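Glucose-resistance amylase regulator (Weissella paramesenteroides ATCC 33313, PDB 4RK6) binds glucose between its two sugar-binding lobes and probably acts as a LacI-family transcription regulator that recognises DNA control regions. Local coordinates at residues S108-Y120 / T144-H156. Numbering follows the deposited sequence.
Sequences SNEFEMMNSIVDY and TRRTNFIKSMTDH. With GLC (alpha-D-glucopyranose), chain C.
Glu110 and Arg145 form a two-pronged, side-on salt bridge. Arg145 NE reaches Glu110 OE1 at 2.9 Å, on the syn lone pair and within the guanidinium plane. Its N-H line is almost straight (177°); the arm from Arg145 NH2 to Glu110 OE2 is more bent, the carboxylate being tilted against the guanidinium. Arg145 is extended from CG to NE, which carries NH1 and NH2 to the glucose, where both donate to glucose O4, Arg145 NH2 at 2.9 Å. Glu110 is thus a second-shell residue behind a sugar-binding arginine, and the two-point grip should limit rotation of the guanidinium. A water donates to Glu110 OE1 and accepts from Asn148 ND2, extending this polar group.

The axes of 110-120 and 144-155 approach to 9.0 Å and cross at -46°. Both helices lie against the parallel strands of one alpha/beta lobe of the periplasmic-binding-protein-like fold; Ile194 of strand 192-195 meets Met114, Val118 and Phe149. The sugar sits at their N-terminal ends, between the lobes.

Apolar packing joins Met114, Val118, Phe149 and Met153. Met114, a selenomethionine bent at chi2 and chi3, lays SE 4.0 Å from Phe149 CB; toward the ring itself SE makes an oblique Met-aromatic contact. Phe111 is a knob set among polar side chains, Asn148, Ser152 and Asp155, and the Lys151 methylenes: Asn148 OD1 approaches its edge, whereas Lys151 CD lies obliquely, 3.5 Å from Phe111 CE1.

Hydrogen bonds close the far end. The Ser152 side chain is a knob among Phe111, Met114, Asn115 and Val118; its OG donates to Asn115 OD1 (2.7 Å), which also accepts from a water shared with Asp155 OD2. The His156 ring is pinned by both nitrogens, with both acceptors in the ring plane. His156 NE2 donates to the anti lone pair of Asp119 OD1 at 2.8 Å, and His156 ND1 to Ser152 O, while Val118 CG1 makes a CH-pi contact over one face.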
ATOM      1  N   SER A 108       2.038   0.374  19.968  1.00 22.34           N
ATOM      2  CA  SER A 108       1.245   1.455  20.527  1.00 20.76           C
ATOM      3  C   SER A 108       0.411   0.852  21.646  1.00 25.82           C
ATOM      4  O   SER A 108       0.034  -0.328  21.578  1.00 22.58           O
ATOM      5  CB  SER A 108       0.331   2.077  19.450  1.00 22.93           C
ATOM      6  OG  SER A 108       1.097   2.605  18.357  1.00 22.99           O
ATOM      7  N   ASN A 109       0.076   1.658  22.643  1.00 21.42           N
ATOM      8  CA  ASN A 109      -0.779   1.201  23.715  1.00 21.42           C
ATOM      9  C   ASN A 109      -2.243   1.207  23.298  1.00 23.20           C
ATOM     10  O   ASN A 109      -2.845   2.264  23.149  1.00 23.35           O
ATOM     11  CB  ASN A 109      -0.586   2.049  24.970  1.00 22.42           C
ATOM     12  CG  ASN A 109      -1.318   1.491  26.185  1.00 25.14           C
ATOM     13  OD1 ASN A 109      -2.548   1.443  26.251  1.00 28.24           O
ATOM     14  ND2 ASN A 109      -0.542   1.105  27.195  1.00 37.73           N
ATOM     15  N   GLU A 110      -2.808   0.019  23.136  1.00 22.18           N
ATOM     16  CA  GLU A 110      -4.139  -0.122  22.542  1.00 22.26           C
ATOM     17  C   GLU A 110      -5.240   0.539  23.368  1.00 25.82           C
ATOM     18  O   GLU A 110      -6.093   1.225  22.815  1.00 25.05           O
ATOM     19  CB  GLU A 110      -4.463  -1.594  22.266  1.00 23.43           C
ATOM     20  CG  GLU A 110      -3.754  -2.172  21.054  1.00 23.44           C
ATOM     21  CD  GLU A 110      -4.467  -1.862  19.737  1.00 25.98           C
ATOM     22  OE1 GLU A 110      -5.601  -1.323  19.746  1.00 23.92           O
ATOM     23  OE2 GLU A 110      -3.897  -2.202  18.697  1.00 25.43           O
ATOM     24  N   PHE A 111      -5.235   0.367  24.690  1.00 22.58           N
ATOM     25  CA  PHE A 111      -6.285   0.991  25.464  1.00 24.10           C
ATOM     26  C   PHE A 111      -6.170   2.512  25.442  1.00 24.60           C
ATOM     27  O   PHE A 111      -7.177   3.205  25.368  1.00 26.10           O
ATOM     28  CB  PHE A 111      -6.350   0.481  26.905  1.00 31.89           C
ATOM     29  CG  PHE A 111      -7.482   1.087  27.670  1.00 27.07           C
ATOM     30  CD1 PHE A 111      -8.788   0.635  27.477  1.00 24.74           C
ATOM     31  CD2 PHE A 111      -7.262   2.169  28.510  1.00 30.23           C
ATOM     32  CE1 PHE A 111      -9.843   1.235  28.128  1.00 37.36           C
ATOM     33  CE2 PHE A 111      -8.319   2.764  29.172  1.00 35.67           C
ATOM     34  CZ  PHE A 111      -9.609   2.296  28.980  1.00 33.00           C
ATOM     35  N   GLU A 112      -4.952   3.031  25.537  1.00 24.08           N
ATOM     36  CA  GLU A 112      -4.755   4.478  25.486  1.00 24.24           C
ATOM     37  C   GLU A 112      -5.241   5.061  24.168  1.00 26.50           C
ATOM     38  O   GLU A 112      -5.876   6.134  24.160  1.00 25.96           O
ATOM     39  CB  GLU A 112      -3.286   4.819  25.687  1.00 29.76           C
ATOM     40  CG  GLU A 112      -2.995   6.285  25.943  1.00 48.38           C
ATOM     41  CD  GLU A 112      -1.514   6.546  26.173  1.00133.20           C
ATOM     42  OE1 GLU A 112      -0.958   7.439  25.503  1.00 83.90           O
ATOM     43  OE2 GLU A 112      -0.897   5.853  27.013  1.00 71.06           O
HETATM   44  N   MSE A 113      -4.930   4.382  23.055  1.00 24.55           N
HETATM   45  CA  MSE A 113      -5.416   4.840  21.728  1.00 23.90           C
HETATM   46  C   MSE A 113      -6.901   4.925  21.743  1.00 25.29           C
HETATM   47  O   MSE A 113      -7.483   5.982  21.446  1.00 23.81           O
HETATM   48  CB  MSE A 113      -5.018   3.918  20.580  1.00 25.18           C
HETATM   49  CG  MSE A 113      -3.532   4.008  20.264  1.00 29.34           C
HETATM   50 SE   MSE A 113      -3.205   3.230  18.487  1.00 26.38          SE
HETATM   51  CE  MSE A 113      -3.330   1.326  19.020  1.00 25.14           C
HETATM   52  N   MSE A 114      -7.548   3.828  22.125  1.00 22.20           N
HETATM   53  CA  MSE A 114      -9.011   3.772  22.084  1.00 21.88           C
HETATM   54  C   MSE A 114      -9.641   4.742  23.034  1.00 23.23           C
HETATM   55  O   MSE A 114     -10.611   5.426  22.700  1.00 23.15           O
HETATM   56  CB  MSE A 114      -9.520   2.380  22.412  1.00 22.45           C
HETATM   57  CG  MSE A 114     -11.035   2.283  22.318  1.00 23.22           C
HETATM   58 SE   MSE A 114     -11.643   2.472  20.446  1.00 26.76          SE
HETATM   59  CE  MSE A 114     -10.777   0.865  19.770  1.00 25.03           C
ATOM     60  N   ASN A 115      -9.117   4.800  24.246  1.00 26.49           N
ATOM     61  CA  ASN A 115      -9.648   5.703  25.226  1.00 25.09           C
ATOM     62  C   ASN A 115      -9.500   7.184  24.824  1.00 22.33           C
ATOM     63  O   ASN A 115     -10.398   7.973  25.074  1.00 25.94           O
ATOM     64  CB  ASN A 115      -9.014   5.432  26.573  1.00 27.16           C
ATOM     65  CG  ASN A 115      -9.743   6.112  27.679  1.00 28.05           C
ATOM     66  OD1 ASN A 115     -10.917   5.830  27.926  1.00 29.66           O
ATOM     67  ND2 ASN A 115      -9.072   7.056  28.335  1.00 29.05           N
ATOM     68  N   SER A 116      -8.408   7.544  24.162  1.00 21.50           N
ATOM     69  CA  SER A 116      -8.235   8.910  23.668  0.50 23.02           C
ATOM     70  C   SER A 116      -9.324   9.256  22.648  1.00 24.10           C
ATOM     71  O   SER A 116      -9.804  10.353  22.605  1.00 22.84           O
ATOM     72  CB  SER A 116      -6.836   9.132  23.077  0.50 27.35           C
ATOM     73  OG  SER A 116      -6.684   8.548  21.789  0.50 27.30           O
ATOM     74  N   ILE A 117      -9.715   8.300  21.826  1.00 22.39           N
ATOM     75  CA  ILE A 117     -10.699   8.589  20.785  1.00 21.33           C
ATOM     76  C   ILE A 117     -12.081   8.752  21.405  1.00 23.62           C
ATOM     77  O   ILE A 117     -12.803   9.662  21.080  1.00 22.52           O
ATOM     78  CB  ILE A 117     -10.747   7.477  19.712  1.00 23.67           C
ATOM     79  CG1 ILE A 117      -9.391   7.367  19.000  1.00 20.46           C
ATOM     80  CG2 ILE A 117     -11.887   7.741  18.743  1.00 21.41           C
ATOM     81  CD1 ILE A 117      -9.260   6.126  18.138  1.00 25.37           C
ATOM     82  N   VAL A 118     -12.434   7.844  22.312  1.00 21.79           N
ATOM     83  CA  VAL A 118     -13.724   7.892  22.970  1.00 21.56           C
ATOM     84  C   VAL A 118     -13.827   9.174  23.786  1.00 24.32           C
ATOM     85  O   VAL A 118     -14.837   9.860  23.750  1.00 22.97           O
ATOM     86  CB  VAL A 118     -13.912   6.645  23.858  1.00 21.04           C
ATOM     87  CG1 VAL A 118     -15.104   6.820  24.789  1.00 24.14           C
ATOM     88  CG2 VAL A 118     -14.079   5.411  23.015  1.00 26.93           C
ATOM     89  N   ASP A 119     -12.761   9.524  24.502  1.00 22.76           N
ATOM     90  CA  ASP A 119     -12.765  10.759  25.283  1.00 22.86           C
ATOM     91  C   ASP A 119     -13.032  12.008  24.423  1.00 25.43           C
ATOM     92  O   ASP A 119     -13.829  12.884  24.773  1.00 23.32           O
ATOM     93  CB  ASP A 119     -11.446  10.913  26.027  1.00 27.30           C
ATOM     94  CG  ASP A 119     -11.588  11.760  27.259  1.00 49.97           C
ATOM     95  OD1 ASP A 119     -12.382  11.400  28.154  1.00 39.68           O
ATOM     96  OD2 ASP A 119     -10.921  12.799  27.317  1.00 40.82           O
ATOM     97  N   TYR A 120     -12.356  12.065  23.286  1.00 21.84           N
ATOM     98  CA  TYR A 120     -12.528  13.151  22.338  1.00 19.65           C
ATOM     99  C   TYR A 120     -13.940  13.187  21.774  1.00 20.73           C
ATOM    100  O   TYR A 120     -14.574  14.242  21.729  1.00 23.95           O
ATOM    101  CB  TYR A 120     -11.495  13.018  21.196  1.00 20.84           C
ATOM    102  CG  TYR A 120     -11.693  14.010  20.106  1.00 19.75           C
ATOM    103  CD1 TYR A 120     -11.599  15.369  20.361  1.00 21.74           C
ATOM    104  CD2 TYR A 120     -11.988  13.603  18.822  1.00 27.76           C
ATOM    105  CE1 TYR A 120     -11.786  16.306  19.348  1.00 24.23           C
ATOM    106  CE2 TYR A 120     -12.179  14.524  17.811  1.00 25.04           C
ATOM    107  CZ  TYR A 120     -12.084  15.856  18.064  1.00 23.05           C
ATOM    108  OH  TYR A 120     -12.281  16.733  17.019  1.00 25.84           O
ATOM    109  N   THR A 144      -9.118  -7.184  20.742  1.00 24.85           N
ATOM    110  CA  THR A 144      -8.544  -6.104  21.511  1.00 23.03           C
ATOM    111  C   THR A 144      -9.340  -4.813  21.423  1.00 21.77           C
ATOM    112  O   THR A 144      -9.671  -4.211  22.433  1.00 24.01           O
ATOM    113  CB  THR A 144      -7.102  -5.861  21.027  1.00 30.75           C
ATOM    114  OG1 THR A 144      -6.382  -7.098  21.086  1.00 32.76           O
ATOM    115  CG2 THR A 144      -6.402  -4.789  21.863  1.00 30.16           C
ATOM    116  N   ARG A 145      -9.618  -4.361  20.203  1.00 24.56           N
ATOM    117  CA  ARG A 145     -10.299  -3.071  20.040  1.00 23.95           C
ATOM    118  C   ARG A 145     -11.751  -3.084  20.469  1.00 21.84           C
ATOM    119  O   ARG A 145     -12.215  -2.146  21.092  1.00 23.35           O
ATOM    120  CB  ARG A 145     -10.127  -2.564  18.616  1.00 24.77           C
ATOM    121  CG  ARG A 145      -8.659  -2.225  18.420  1.00 27.02           C
ATOM    122  CD  ARG A 145      -8.295  -1.542  17.113  1.00 26.03           C
ATOM    123  NE  ARG A 145      -6.868  -1.243  17.187  1.00 27.04           N
ATOM    124  CZ  ARG A 145      -6.091  -0.906  16.164  1.00 24.70           C
ATOM    125  NH1 ARG A 145      -6.583  -0.774  14.932  1.00 24.93           N
ATOM    126  NH2 ARG A 145      -4.793  -0.721  16.386  1.00 24.71           N
ATOM    127  N   ARG A 146     -12.472  -4.133  20.111  1.00 23.81           N
ATOM    128  CA  ARG A 146     -13.833  -4.339  20.596  1.00 27.05           C
ATOM    129  C   ARG A 146     -13.890  -4.231  22.125  1.00 22.18           C
ATOM    130  O   ARG A 146     -14.713  -3.490  22.688  1.00 23.99           O
ATOM    131  CB  ARG A 146     -14.302  -5.734  20.158  1.00 23.30           C
ATOM    132  CG  ARG A 146     -15.705  -6.115  20.585  1.00 28.03           C
ATOM    133  CD  ARG A 146     -15.908  -7.621  20.518  1.00 28.11           C
ATOM    134  NE  ARG A 146     -17.259  -7.997  20.935  1.00 25.31           N
ATOM    135  CZ  ARG A 146     -18.253  -8.362  20.119  1.00 26.93           C
ATOM    136  NH1 ARG A 146     -18.090  -8.442  18.801  1.00 27.99           N
ATOM    137  NH2 ARG A 146     -19.430  -8.687  20.640  1.00 31.00           N
ATOM    138  N   THR A 147     -13.017  -4.986  22.784  1.00 23.18           N
ATOM    139  CA  THR A 147     -12.993  -4.991  24.243  1.00 21.42           C
ATOM    140  C   THR A 147     -12.618  -3.632  24.833  1.00 24.69           C
ATOM    141  O   THR A 147     -13.273  -3.149  25.752  1.00 24.38           O
ATOM    142  CB  THR A 147     -12.120  -6.141  24.749  1.00 30.82           C
ATOM    143  OG1 THR A 147     -12.819  -7.353  24.454  1.00 25.65           O
ATOM    144  CG2 THR A 147     -11.879  -6.028  26.228  1.00 30.70           C
ATOM    145  N   ASN A 148     -11.601  -2.976  24.269  1.00 23.61           N
ATOM    146  CA  ASN A 148     -11.216  -1.654  24.771  1.00 21.65           C
ATOM    147  C   ASN A 148     -12.260  -0.575  24.525  1.00 22.39           C
ATOM    148  O   ASN A 148     -12.449   0.312  25.354  1.00 25.62           O
ATOM    149  CB  ASN A 148      -9.869  -1.241  24.187  1.00 21.64           C
ATOM    150  CG  ASN A 148      -8.718  -2.004  24.780  1.00 26.58           C
ATOM    151  OD1 ASN A 148      -8.781  -2.506  25.918  1.00 28.09           O
ATOM    152  ND2 ASN A 148      -7.657  -2.112  24.024  1.00 29.74           N
ATOM    153  N   PHE A 149     -12.951  -0.663  23.387  1.00 22.38           N
ATOM    154  CA  PHE A 149     -14.043   0.262  23.073  1.00 20.06           C
ATOM    155  C   PHE A 149     -15.130   0.134  24.105  1.00 24.22           C
ATOM    156  O   PHE A 149     -15.583   1.118  24.662  1.00 23.89           O
ATOM    157  CB  PHE A 149     -14.577  -0.034  21.672  1.00 25.67           C
ATOM    158  CG  PHE A 149     -15.780   0.786  21.278  1.00 25.50           C
ATOM    159  CD1 PHE A 149     -15.728   2.175  21.275  1.00 25.06           C
ATOM    160  CD2 PHE A 149     -16.958   0.168  20.896  1.00 24.58           C
ATOM    161  CE1 PHE A 149     -16.832   2.936  20.905  1.00 22.43           C
ATOM    162  CE2 PHE A 149     -18.056   0.920  20.495  1.00 22.63           C
ATOM    163  CZ  PHE A 149     -18.006   2.309  20.529  1.00 23.29           C
ATOM    164  N   ILE A 150     -15.535  -1.101  24.370  1.00 25.49           N
ATOM    165  CA  ILE A 150     -16.576  -1.336  25.350  1.00 22.95           C
ATOM    166  C   ILE A 150     -16.163  -0.845  26.749  1.00 24.58           C
ATOM    167  O   ILE A 150     -16.941  -0.147  27.422  1.00 28.52           O
ATOM    168  CB  ILE A 150     -17.058  -2.799  25.326  1.00 26.44           C
ATOM    169  CG1 ILE A 150     -17.795  -3.042  24.006  1.00 26.21           C
ATOM    170  CG2 ILE A 150     -18.026  -3.044  26.493  1.00 29.21           C
ATOM    171  CD1 ILE A 150     -17.901  -4.487  23.606  1.00 27.92           C
ATOM    172  N   LYS A 151     -14.942  -1.154  27.155  1.00 27.25           N
ATOM    173  CA  LYS A 151     -14.410  -0.719  28.459  1.00 25.15           C
ATOM    174  C   LYS A 151     -14.403   0.801  28.556  1.00 27.69           C
ATOM    175  O   LYS A 151     -14.864   1.376  29.537  1.00 27.80           O
ATOM    176  CB  LYS A 151     -12.999  -1.255  28.661  1.00 28.31           C
ATOM    177  CG  LYS A 151     -12.344  -0.831  29.984  1.00 32.65           C
ATOM    178  CD  LYS A 151     -10.926  -1.369  30.126  1.00 44.11           C
ATOM    179  CE  LYS A 151     -10.385  -1.222  31.547  1.00 78.69           C
ATOM    180  NZ  LYS A 151     -10.677   0.096  32.181  1.00 66.99           N
ATOM    181  N   SER A 152     -13.911   1.464  27.511  1.00 26.36           N
ATOM    182  CA  SER A 152     -13.829   2.917  27.529  1.00 23.95           C
ATOM    183  C   SER A 152     -15.221   3.568  27.590  1.00 22.41           C
ATOM    184  O   SER A 152     -15.441   4.524  28.336  1.00 26.63           O
ATOM    185  CB  SER A 152     -13.037   3.438  26.317  1.00 27.77           C
ATOM    186  OG  SER A 152     -12.951   4.852  26.373  1.00 27.31           O
HETATM  187  N   MSE A 153     -16.158   3.052  26.810  1.00 22.91           N
HETATM  188  CA  MSE A 153     -17.497   3.605  26.765  1.00 24.96           C
HETATM  189  C   MSE A 153     -18.134   3.441  28.126  1.00 28.88           C
HETATM  190  O   MSE A 153     -18.740   4.376  28.645  1.00 26.08           O
HETATM  191  CB  MSE A 153     -18.354   2.938  25.695  1.00 24.40           C
HETATM  192  CG  MSE A 153     -17.892   3.244  24.262  1.00 27.02           C
HETATM  193 SE   MSE A 153     -18.461   5.032  23.724  1.00 28.13          SE
HETATM  194  CE  MSE A 153     -20.349   4.657  23.316  1.00 26.27           C
ATOM    195  N   THR A 154     -17.998   2.254  28.711  1.00 26.51           N
ATOM    196  CA  THR A 154     -18.586   2.023  30.033  1.00 33.33           C
ATOM    197  C   THR A 154     -17.844   2.790  31.145  1.00 34.45           C
ATOM    198  O   THR A 154     -18.499   3.272  32.067  1.00 30.30           O
ATOM    199  CB  THR A 154     -18.725   0.518  30.343  1.00 34.45           C
ATOM    200  OG1 THR A 154     -17.454  -0.118  30.295  1.00 36.85           O
ATOM    201  CG2 THR A 154     -19.626  -0.160  29.346  1.00 28.83           C
ATOM    202  N   ASP A 155     -16.515   2.959  31.040  1.00 29.89           N
ATOM    203  CA  ASP A 155     -15.741   3.830  31.970  1.00 32.50           C
ATOM    204  C   ASP A 155     -16.261   5.278  31.969  1.00 34.83           C
ATOM    205  O   ASP A 155     -16.145   5.990  32.965  1.00 32.87           O
ATOM    206  CB  ASP A 155     -14.254   3.890  31.599  1.00 34.33           C
ATOM    207  CG  ASP A 155     -13.466   2.626  31.962  1.00 49.70           C
ATOM    208  OD1 ASP A 155     -13.917   1.775  32.743  1.00 37.58           O
ATOM    209  OD2 ASP A 155     -12.339   2.497  31.452  1.00 39.81           O
ATOM    210  N   HIS A 156     -16.807   5.713  30.834  1.00 26.16           N
ATOM    211  CA  HIS A 156     -17.385   7.054  30.656  1.00 30.32           C
ATOM    212  C   HIS A 156     -18.886   7.108  30.994  1.00 29.19           C
ATOM    213  O   HIS A 156     -19.582   8.080  30.657  1.00 34.25           O
ATOM    214  CB  HIS A 156     -17.159   7.526  29.199  1.00 36.13           C
ATOM    215  CG  HIS A 156     -15.767   8.000  28.915  1.00 28.07           C
ATOM    216  ND1 HIS A 156     -14.731   7.145  28.596  1.00 30.99           N
ATOM    217  CD2 HIS A 156     -15.245   9.250  28.886  1.00 25.96           C
ATOM    218  CE1 HIS A 156     -13.630   7.849  28.387  1.00 32.23           C
ATOM    219  NE2 HIS A 156     -13.914   9.128  28.565  1.00 30.80           N
TER
HETATM  220  C1  GLC C 401      -2.882  -4.485  12.673  1.00 48.41           C
HETATM  221  C2  GLC C 401      -2.066  -3.719  13.714  1.00 29.09           C
HETATM  222  C3  GLC C 401      -2.796  -2.517  14.278  1.00 25.54           C
HETATM  223  C4  GLC C 401      -3.413  -1.707  13.134  1.00 19.81           C
HETATM  224  C5  GLC C 401      -4.395  -2.616  12.393  1.00 28.21           C
HETATM  225  C6  GLC C 401      -5.049  -1.901  11.213  1.00 23.10           C
HETATM  226  O1  GLC C 401      -3.734  -5.313  13.365  1.00 33.22           O
HETATM  227  O2  GLC C 401      -1.731  -4.565  14.813  1.00 30.58           O
HETATM  228  O3  GLC C 401      -1.808  -1.756  14.963  1.00 25.92           O
HETATM  229  O4  GLC C 401      -4.021  -0.557  13.638  1.00 22.26           O
HETATM  230  O5  GLC C 401      -3.722  -3.713  11.834  1.00 30.84           O
HETATM  231  O6  GLC C 401      -4.099  -1.504  10.274  1.00 26.12           O
HETATM  232  O   HOH W   1      -7.619  -0.615  21.392  1.00 24.45           O
HETATM  233  O   HOH W   2     -11.377   5.247  30.599  1.00 37.33           O